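Local coordinates for protein Cif-like 1 (Burkholderia cenocepacia, PDB 7JQY) that is an octameric enzyme of the alpha/beta hydrolase fold that probably acts as a Cif-like epoxide hydrolase, at residues B[63-68]-B[205-210]; B[149-154]-B[236-241]. The protein carries 1 engineered substitution. All coordinates share one frame; numbering follows the deposited sequence.

Contact 1. Residues B[63-68]-B[205-210]; sequences TWRHVM and NDDIAV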
ATOM      1  N   THR B  63     -17.299  -4.601  26.263  1.00 31.71           N
ATOM      2  CA  THR B  63     -18.706  -4.298  26.042  1.00 34.02           C
ATOM      3  C   THR B  63     -19.499  -4.207  27.342  1.00 33.11           C
ATOM      4  O   THR B  63     -20.558  -3.574  27.358  1.00 35.22           O
ATOM      5  CB  THR B  63     -19.332  -5.328  25.089  1.00 34.61           C
ATOM      6  OG1 THR B  63     -20.561  -4.808  24.581  1.00 33.58           O
ATOM      7  CG2 THR B  63     -19.607  -6.651  25.783  1.00 33.02           C
ATOM      8  N   TRP B  64     -18.992  -4.769  28.436  1.00 34.57           N
ATOM      9  CA  TRP B  64     -19.654  -4.751  29.733  1.00 35.70           C
ATOM     10  C   TRP B  64     -19.231  -3.570  30.594  1.00 36.47           C
ATOM     11  O   TRP B  64     -19.523  -3.562  31.794  1.00 35.62           O
ATOM     12  CB  TRP B  64     -19.381  -6.057  30.487  1.00 37.01           C
ATOM     13  CG  TRP B  64     -19.744  -7.275  29.693  1.00 35.49           C
ATOM     14  CD1 TRP B  64     -18.893  -8.120  29.064  1.00 37.05           C
ATOM     15  CD2 TRP B  64     -21.062  -7.765  29.431  1.00 38.40           C
ATOM     16  NE1 TRP B  64     -19.587  -9.118  28.435  1.00 36.00           N
ATOM     17  CE2 TRP B  64     -20.926  -8.924  28.643  1.00 37.54           C
ATOM     18  CE3 TRP B  64     -22.349  -7.338  29.787  1.00 39.08           C
ATOM     19  CZ2 TRP B  64     -22.026  -9.664  28.199  1.00 38.39           C
ATOM     20  CZ3 TRP B  64     -23.446  -8.079  29.346  1.00 36.53           C
ATOM     21  CH2 TRP B  64     -23.275  -9.222  28.561  1.00 38.57           C
ATOM     22  N   ARG B  65     -18.554  -2.580  30.006  1.00 35.61           N
ATOM     23  CA  ARG B  65     -17.929  -1.522  30.794  1.00 35.24           C
ATOM     24  C   ARG B  65     -18.933  -0.735  31.628  1.00 40.60           C
ATOM     25  O   ARG B  65     -18.590  -0.268  32.722  1.00 41.02           O
ATOM     26  CB  ARG B  65     -17.168  -0.577  29.873  1.00 35.60           C
ATOM     27  CG  ARG B  65     -18.051   0.150  28.889  1.00 33.57           C
ATOM     28  CD  ARG B  65     -17.236   0.711  27.751  1.00 33.84           C
ATOM     29  NE  ARG B  65     -18.090   1.331  26.750  1.00 33.68           N
ATOM     30  CZ  ARG B  65     -18.668   0.672  25.758  1.00 33.39           C
ATOM     31  NH1 ARG B  65     -18.478  -0.641  25.634  1.00 29.14           N
ATOM     32  NH2 ARG B  65     -19.442   1.329  24.894  1.00 30.76           N
ATOM     33  N   HIS B  66     -20.169  -0.586  31.145  1.00 36.67           N
ATOM     34  CA  HIS B  66     -21.183   0.170  31.861  1.00 37.49           C
ATOM     35  C   HIS B  66     -22.037  -0.698  32.761  1.00 38.21           C
ATOM     36  O   HIS B  66     -22.865  -0.163  33.503  1.00 39.12           O
ATOM     37  CB  HIS B  66     -22.108   0.903  30.878  1.00 38.45           C
ATOM     38  CG  HIS B  66     -21.408   1.927  30.042  1.00 39.03           C
ATOM     39  ND1 HIS B  66     -20.781   3.026  30.587  1.00 37.56           N
ATOM     40  CD2 HIS B  66     -21.232   2.016  28.700  1.00 37.98           C
ATOM     41  CE1 HIS B  66     -20.251   3.750  29.617  1.00 37.59           C
ATOM     42  NE2 HIS B  66     -20.513   3.160  28.463  1.00 37.67           N
ATOM     43  N   VAL B  67     -21.832  -2.013  32.739  1.00 39.27           N
ATOM     44  CA  VAL B  67     -22.594  -2.934  33.565  1.00 37.94           C
ATOM     45  C   VAL B  67     -21.793  -3.410  34.774  1.00 41.32           C
ATOM     46  O   VAL B  67     -22.337  -3.508  35.874  1.00 42.17           O
ATOM     47  CB  VAL B  67     -23.071  -4.123  32.703  1.00 38.32           C
ATOM     48  CG1 VAL B  67     -23.654  -5.222  33.574  1.00 40.63           C
ATOM     49  CG2 VAL B  67     -24.117  -3.652  31.685  1.00 37.71           C
ATOM     50  N   MET B  68     -20.492  -3.657  34.605  1.00 38.66           N
ATOM     51  CA  MET B  68     -19.689  -4.206  35.702  1.00 40.64           C
ATOM     52  C   MET B  68     -19.623  -3.326  36.947  1.00 40.64           C
ATOM     53  O   MET B  68     -19.565  -3.892  38.055  1.00 42.58           O
ATOM     54  CB  MET B  68     -18.272  -4.514  35.201  1.00 38.75           C
ATOM     55  CG  MET B  68     -18.259  -5.418  33.995  1.00 37.70           C
ATOM     56  SD  MET B  68     -16.776  -5.240  32.987  1.00 40.95           S
ATOM     57  CE  MET B  68     -15.521  -5.780  34.146  1.00 35.94           C
ATOM     58  N   ASN B 205     -17.689   6.460  17.794  1.00 32.74           N
ATOM     59  CA  ASN B 205     -16.743   5.705  16.985  1.00 32.40           C
ATOM     60  C   ASN B 205     -15.565   5.220  17.817  1.00 34.07           C
ATOM     61  O   ASN B 205     -15.029   4.135  17.563  1.00 33.37           O
ATOM     62  CB  ASN B 205     -16.211   6.563  15.838  1.00 32.90           C
ATOM     63  CG  ASN B 205     -17.239   6.824  14.770  1.00 34.50           C
ATOM     64  OD1 ASN B 205     -18.236   6.108  14.649  1.00 33.64           O
ATOM     65  ND2 ASN B 205     -16.993   7.850  13.968  1.00 31.34           N
ATOM     66  N   ASP B 206     -15.136   6.013  18.800  1.00 34.17           N
ATOM     67  CA  ASP B 206     -13.987   5.611  19.598  1.00 32.84           C
ATOM     68  C   ASP B 206     -14.268   4.335  20.374  1.00 34.49           C
ATOM     69  O   ASP B 206     -13.366   3.517  20.555  1.00 35.68           O
ATOM     70  CB  ASP B 206     -13.583   6.722  20.564  1.00 36.41           C
ATOM     71  CG  ASP B 206     -13.196   8.005  19.856  1.00 37.16           C
ATOM     72  OD1 ASP B 206     -12.997   7.984  18.617  1.00 36.09           O
ATOM     73  OD2 ASP B 206     -13.111   9.040  20.547  1.00 39.03           O
ATOM     74  N   ASP B 207     -15.519   4.122  20.795  1.00 33.16           N
ATOM     75  CA  ASP B 207     -15.842   2.902  21.533  1.00 32.47           C
ATOM     76  C   ASP B 207     -15.817   1.686  20.612  1.00 33.27           C
ATOM     77  O   ASP B 207     -15.244   0.648  20.958  1.00 31.05           O
ATOM     78  CB  ASP B 207     -17.219   3.030  22.187  1.00 32.66           C
ATOM     79  CG  ASP B 207     -17.180   3.762  23.506  1.00 34.33           C
ATOM     80  OD1 ASP B 207     -16.132   3.722  24.199  1.00 28.92           O
ATOM     81  OD2 ASP B 207     -18.215   4.368  23.849  1.00 25.92           O
ATOM     82  N   ILE B 208     -16.445   1.792  19.434  1.00 33.10           N
ATOM     83  CA  ILE B 208     -16.448   0.665  18.503  1.00 32.39           C
ATOM     84  C   ILE B 208     -15.027   0.353  18.030  1.00 34.53           C
ATOM     85  O   ILE B 208     -14.672  -0.816  17.833  1.00 35.45           O
ATOM     86  CB  ILE B 208     -17.401   0.947  17.321  1.00 35.05           C
ATOM     87  CG1 ILE B 208     -18.777   1.407  17.827  1.00 32.32           C
ATOM     88  CG2 ILE B 208     -17.567  -0.298  16.455  1.00 34.16           C
ATOM     89  CD1 ILE B 208     -19.599   2.129  16.787  1.00 35.50           C
ATOM     90  N   ALA B 209     -14.181   1.377  17.893  1.00 32.53           N
ATOM     91  CA  ALA B 209     -12.806   1.157  17.440  1.00 35.20           C
ATOM     92  C   ALA B 209     -12.004   0.319  18.434  1.00 31.54           C
ATOM     93  O   ALA B 209     -11.046  -0.355  18.045  1.00 32.26           O
ATOM     94  CB  ALA B 209     -12.111   2.497  17.194  1.00 33.54           C
ATOM     95  N   VAL B 210     -12.382   0.340  19.711  1.00 32.79           N
ATOM     96  CA  VAL B 210     -11.732  -0.534  20.680  1.00 33.06           C
ATOM     97  C   VAL B 210     -11.932  -1.993  20.288  1.00 35.54           C
ATOM     98  O   VAL B 210     -10.985  -2.795  20.316  1.00 33.72           O
ATOM     99  CB  VAL B 210     -12.281  -0.251  22.086  1.00 32.74           C
ATOM    100  CG1 VAL B 210     -11.742  -1.264  23.085  1.00 30.48           C
ATOM    101  CG2 VAL B 210     -11.955   1.177  22.496  1.00 35.38           C
TER
HETATM  102  O   HOH W   1     -18.728   4.089  26.457  1.00 31.42           O
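Arg65 reaches across to Asp207 in a loose, tilted salt bridge, with Arg65 NH2 3.4 Å from Asp207 OD2. The guanidinium and carboxylate planes stand 48° apart, so this is no flat two-pronged pairing. A water bridges the two groups as well. Lying in the guanidinium plane at its edge, it accepts from Arg65 NE at 2.8 Å and donates to Asp207 OD2 at 2.7 Å, and it is also hydrogen-bonded to His66 NE2 at 2.8 Å. The Arg65 chain starts with CG between the backbone N and the carbonyl carbon (chi1 63°), over one face of the neighbouring His66 ring towards its rim, and from there runs extended to NE, which gives it the reach to Asp207. Both charged groups have firmer partners nearby: Asp207 OD1 is bonded to Tyr62 OH and Gly17 N, and Arg65 NH1 to Tyr62 O and Tyr211 OH. Arg65 NH2 also pairs with Asp288, and the two carboxylates probably offset the charge of the buried guanidinium. The case illustrates a polar network that fastens helix 205-215, part of the segment inserted between strands 140-146 and 250-255, to the loop joining strand 50-54 to helix 68-73 in the core.

Contact 2. Residues B[149-154]-B[236-241]; sequences PVPGTR and TRFKAF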
ATOM      1  N   PRO B 149     -30.380 -15.343  19.245  1.00 45.44           N
ATOM      2  CA  PRO B 149     -30.792 -16.734  19.472  1.00 46.13           C
ATOM      3  C   PRO B 149     -29.621 -17.697  19.342  1.00 48.55           C
ATOM      4  O   PRO B 149     -28.660 -17.446  18.610  1.00 48.90           O
ATOM      5  CB  PRO B 149     -31.811 -16.982  18.359  1.00 44.16           C
ATOM      6  CG  PRO B 149     -31.342 -16.065  17.246  1.00 48.85           C
ATOM      7  CD  PRO B 149     -30.851 -14.826  17.944  1.00 44.09           C
ATOM      8  N   VAL B 150     -29.727 -18.832  20.030  1.00 46.07           N
ATOM      9  CA  VAL B 150     -28.646 -19.818  20.007  1.00 49.24           C
ATOM     10  C   VAL B 150     -28.961 -20.871  18.953  1.00 50.18           C
ATOM     11  O   VAL B 150     -30.133 -21.058  18.595  1.00 49.92           O
ATOM     12  CB  VAL B 150     -28.406 -20.456  21.389  1.00 45.84           C
ATOM     13  CG1 VAL B 150     -28.274 -19.387  22.460  1.00 46.89           C
ATOM     14  CG2 VAL B 150     -29.491 -21.446  21.742  1.00 50.25           C
ATOM     15  N   PRO B 151     -27.958 -21.547  18.399  1.00 50.78           N
ATOM     16  CA  PRO B 151     -28.235 -22.590  17.407  1.00 51.54           C
ATOM     17  C   PRO B 151     -29.114 -23.699  17.975  1.00 54.50           C
ATOM     18  O   PRO B 151     -29.106 -23.982  19.175  1.00 52.67           O
ATOM     19  CB  PRO B 151     -26.845 -23.117  17.042  1.00 47.90           C
ATOM     20  CG  PRO B 151     -25.898 -21.993  17.405  1.00 50.17           C
ATOM     21  CD  PRO B 151     -26.512 -21.316  18.589  1.00 47.37           C
ATOM     22  N   GLY B 152     -29.885 -24.327  17.084  1.00 55.14           N
ATOM     23  CA  GLY B 152     -30.784 -25.398  17.429  1.00 54.64           C
ATOM     24  C   GLY B 152     -32.216 -24.961  17.663  1.00 58.16           C
ATOM     25  O   GLY B 152     -33.133 -25.773  17.497  1.00 60.42           O
ATOM     26  N   THR B 153     -32.432 -23.704  18.042  1.00 57.29           N
ATOM     27  CA  THR B 153     -33.792 -23.245  18.254  1.00 54.39           C
ATOM     28  C   THR B 153     -34.467 -22.978  16.910  1.00 52.96           C
ATOM     29  O   THR B 153     -33.810 -22.832  15.878  1.00 52.23           O
ATOM     30  CB  THR B 153     -33.804 -21.984  19.130  1.00 52.09           C
ATOM     31  OG1 THR B 153     -33.133 -20.908  18.458  1.00 48.63           O
ATOM     32  CG2 THR B 153     -33.116 -22.264  20.453  1.00 53.99           C
ATOM     33  N   ARG B 154     -35.801 -22.887  16.926  1.00 56.74           N
ATOM     34  CA  ARG B 154     -36.479 -22.624  15.660  1.00 55.42           C
ATOM     35  C   ARG B 154     -36.342 -21.163  15.268  1.00 50.73           C
ATOM     36  O   ARG B 154     -36.290 -20.854  14.074  1.00 50.73           O
ATOM     37  CB  ARG B 154     -37.949 -23.045  15.706  1.00 63.06           C
ATOM     38  CG  ARG B 154     -38.697 -22.746  16.983  1.00 66.07           C
ATOM     39  CD  ARG B 154     -39.860 -23.717  17.125  1.00 72.63           C
ATOM     40  NE  ARG B 154     -41.025 -23.096  17.743  1.00 77.95           N
ATOM     41  CZ  ARG B 154     -41.970 -22.451  17.066  1.00 85.46           C
ATOM     42  NH1 ARG B 154     -43.003 -21.918  17.709  1.00 88.64           N
ATOM     43  NH2 ARG B 154     -41.883 -22.332  15.746  1.00 84.96           N
ATOM     44  N   THR B 236     -25.689 -29.438  15.673  1.00 54.88           N
ATOM     45  CA  THR B 236     -25.842 -30.825  16.096  1.00 53.34           C
ATOM     46  C   THR B 236     -25.749 -30.947  17.611  1.00 55.44           C
ATOM     47  O   THR B 236     -26.576 -31.613  18.246  1.00 55.84           O
ATOM     48  CB  THR B 236     -24.762 -31.689  15.434  1.00 52.82           C
ATOM     49  OG1 THR B 236     -24.658 -31.356  14.045  1.00 54.77           O
ATOM     50  CG2 THR B 236     -25.070 -33.165  15.583  1.00 56.06           C
ATOM     51  N   ARG B 237     -24.747 -30.302  18.212  1.00 52.02           N
ATOM     52  CA  ARG B 237     -24.543 -30.463  19.646  1.00 54.03           C
ATOM     53  C   ARG B 237     -25.669 -29.819  20.445  1.00 54.09           C
ATOM     54  O   ARG B 237     -26.159 -30.403  21.420  1.00 54.58           O
ATOM     55  CB  ARG B 237     -23.175 -29.895  20.045  1.00 52.15           C
ATOM     56  CG  ARG B 237     -22.818 -30.142  21.489  1.00 52.30           C
ATOM     57  CD  ARG B 237     -22.431 -31.591  21.711  1.00 51.62           C
ATOM     58  NE  ARG B 237     -22.068 -31.841  23.099  1.00 52.93           N
ATOM     59  CZ  ARG B 237     -20.815 -31.851  23.545  1.00 55.32           C
ATOM     60  NH1 ARG B 237     -19.812 -31.629  22.704  1.00 53.28           N
ATOM     61  NH2 ARG B 237     -20.564 -32.088  24.827  1.00 56.59           N
ATOM     62  N   PHE B 238     -26.135 -28.642  20.012  1.00 51.36           N
ATOM     63  CA  PHE B 238     -27.146 -27.913  20.780  1.00 52.31           C
ATOM     64  C   PHE B 238     -28.516 -28.574  20.696  1.00 55.41           C
ATOM     65  O   PHE B 238     -29.269 -28.579  21.679  1.00 53.20           O
ATOM     66  CB  PHE B 238     -27.241 -26.467  20.288  1.00 53.24           C
ATOM     67  CG  PHE B 238     -26.240 -25.553  20.909  1.00 52.90           C
ATOM     68  CD1 PHE B 238     -24.992 -26.027  21.294  1.00 51.28           C
ATOM     69  CD2 PHE B 238     -26.548 -24.221  21.120  1.00 51.16           C
ATOM     70  CE1 PHE B 238     -24.068 -25.188  21.872  1.00 50.91           C
ATOM     71  CE2 PHE B 238     -25.631 -23.372  21.698  1.00 50.76           C
ATOM     72  CZ  PHE B 238     -24.383 -23.853  22.075  1.00 49.08           C
ATOM     73  N   LYS B 239     -28.847 -29.143  19.536  1.00 55.66           N
ATOM     74  CA  LYS B 239     -30.116 -29.851  19.379  1.00 59.21           C
ATOM     75  C   LYS B 239     -30.220 -30.991  20.382  1.00 61.31           C
ATOM     76  O   LYS B 239     -31.304 -31.289  20.900  1.00 60.70           O
ATOM     77  CB  LYS B 239     -30.208 -30.392  17.946  1.00 59.10           C
ATOM     78  CG  LYS B 239     -30.355 -29.326  16.867  1.00 62.17           C
ATOM     79  CD  LYS B 239     -30.091 -29.873  15.455  1.00 66.27           C
ATOM     80  CE  LYS B 239     -31.092 -29.491  14.382  1.00 69.32           C
ATOM     81  NZ  LYS B 239     -30.329 -29.337  13.094  1.00 70.96           N
ATOM     82  N   ALA B 240     -29.097 -31.659  20.635  1.00 57.96           N
ATOM     83  CA  ALA B 240     -29.036 -32.671  21.683  1.00 59.23           C
ATOM     84  C   ALA B 240     -29.187 -32.051  23.066  1.00 60.28           C
ATOM     85  O   ALA B 240     -29.838 -32.629  23.944  1.00 60.31           O
ATOM     86  CB  ALA B 240     -27.724 -33.456  21.579  1.00 54.79           C
ATOM     87  N   PHE B 241     -28.599 -30.872  23.281  1.00 58.05           N
ATOM     88  CA  PHE B 241     -28.711 -30.217  24.581  1.00 57.10           C
ATOM     89  C   PHE B 241     -30.163 -29.880  24.925  1.00 59.01           C
ATOM     90  O   PHE B 241     -30.548 -29.902  26.100  1.00 58.56           O
ATOM     91  CB  PHE B 241     -27.881 -28.925  24.598  1.00 57.12           C
ATOM     92  CG  PHE B 241     -26.385 -29.128  24.762  1.00 55.58           C
ATOM     93  CD1 PHE B 241     -25.866 -30.293  25.325  1.00 56.74           C
ATOM     94  CD2 PHE B 241     -25.499 -28.132  24.360  1.00 54.02           C
ATOM     95  CE1 PHE B 241     -24.493 -30.456  25.478  1.00 53.39           C
ATOM     96  CE2 PHE B 241     -24.125 -28.285  24.505  1.00 54.04           C
ATOM     97  CZ  PHE B 241     -23.619 -29.448  25.067  1.00 55.45           C
TER
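Thr153 OG1 is gripped twice, and through it the turn that presses Pro151 against Phe238 is held in shape. The hydroxyl donates to Val150 O at 3.0 Å, arriving nearly along the C=O axis (162°), and it also caps the backbone N of Trp156, at the N-cap of helix 154-161. Between Val150 and Thr153 runs a type II turn with Pro151 and Gly152 at its two central positions, a classic pairing, since the second calls for a positive phi that glycine takes easily (here 96°). The turn presents the carbonyl of Pro151 to the helix. Pro151 O lies near the plane of the Phe238 ring at its edge, 3.2 Å from Phe238 CD2, and it also comes within 3.3 Å of Phe238 CB. Phe238 CG stands beside its own backbone N (chi1 -85°), which swings the ring towards the turn. Val150 CB is also at the ring edge, 4.0 Å from Phe238 CE2, the two side chains crossing at about a right angle. Pro151 CD approaches the same CE2 of Phe238 from off the ring plane, towards one side, at 3.8 Å. Tyr130 of helix 124-135 adds an edge-to-face ring contact to Phe238. Lys239 CG lies 4.0 Å from Gly152 CA. No hydrogen bond joins the two segments. The threonine hydroxyl serves the turn and the next helix, while cohesion across the contact comes from apolar packing, probably helped by attraction between a carbonyl oxygen and the weakly positive edge of an aromatic ring.

How the contacts relate
Along the chain the segments alternate, 63-68, 149-154, 205-210, 236-241, so the two contacts interlock in sequence. In space they are well separated: their centres lie about 29 Å apart, their nearest atoms about 13 Å, and they fall on opposite sides of the chain's centre. What they share is the largely helical insertion between strands 140-146 and 250-255 of the central sheet, a place where the alpha/beta hydrolase fold commonly carries its cap. Contact 2 brings together the start and the closing helix of this insertion, whereas contact 1 ties its middle to a core loop. Here the insertion is held where its ends come together by packing, and at its middle by charged and polar bonds.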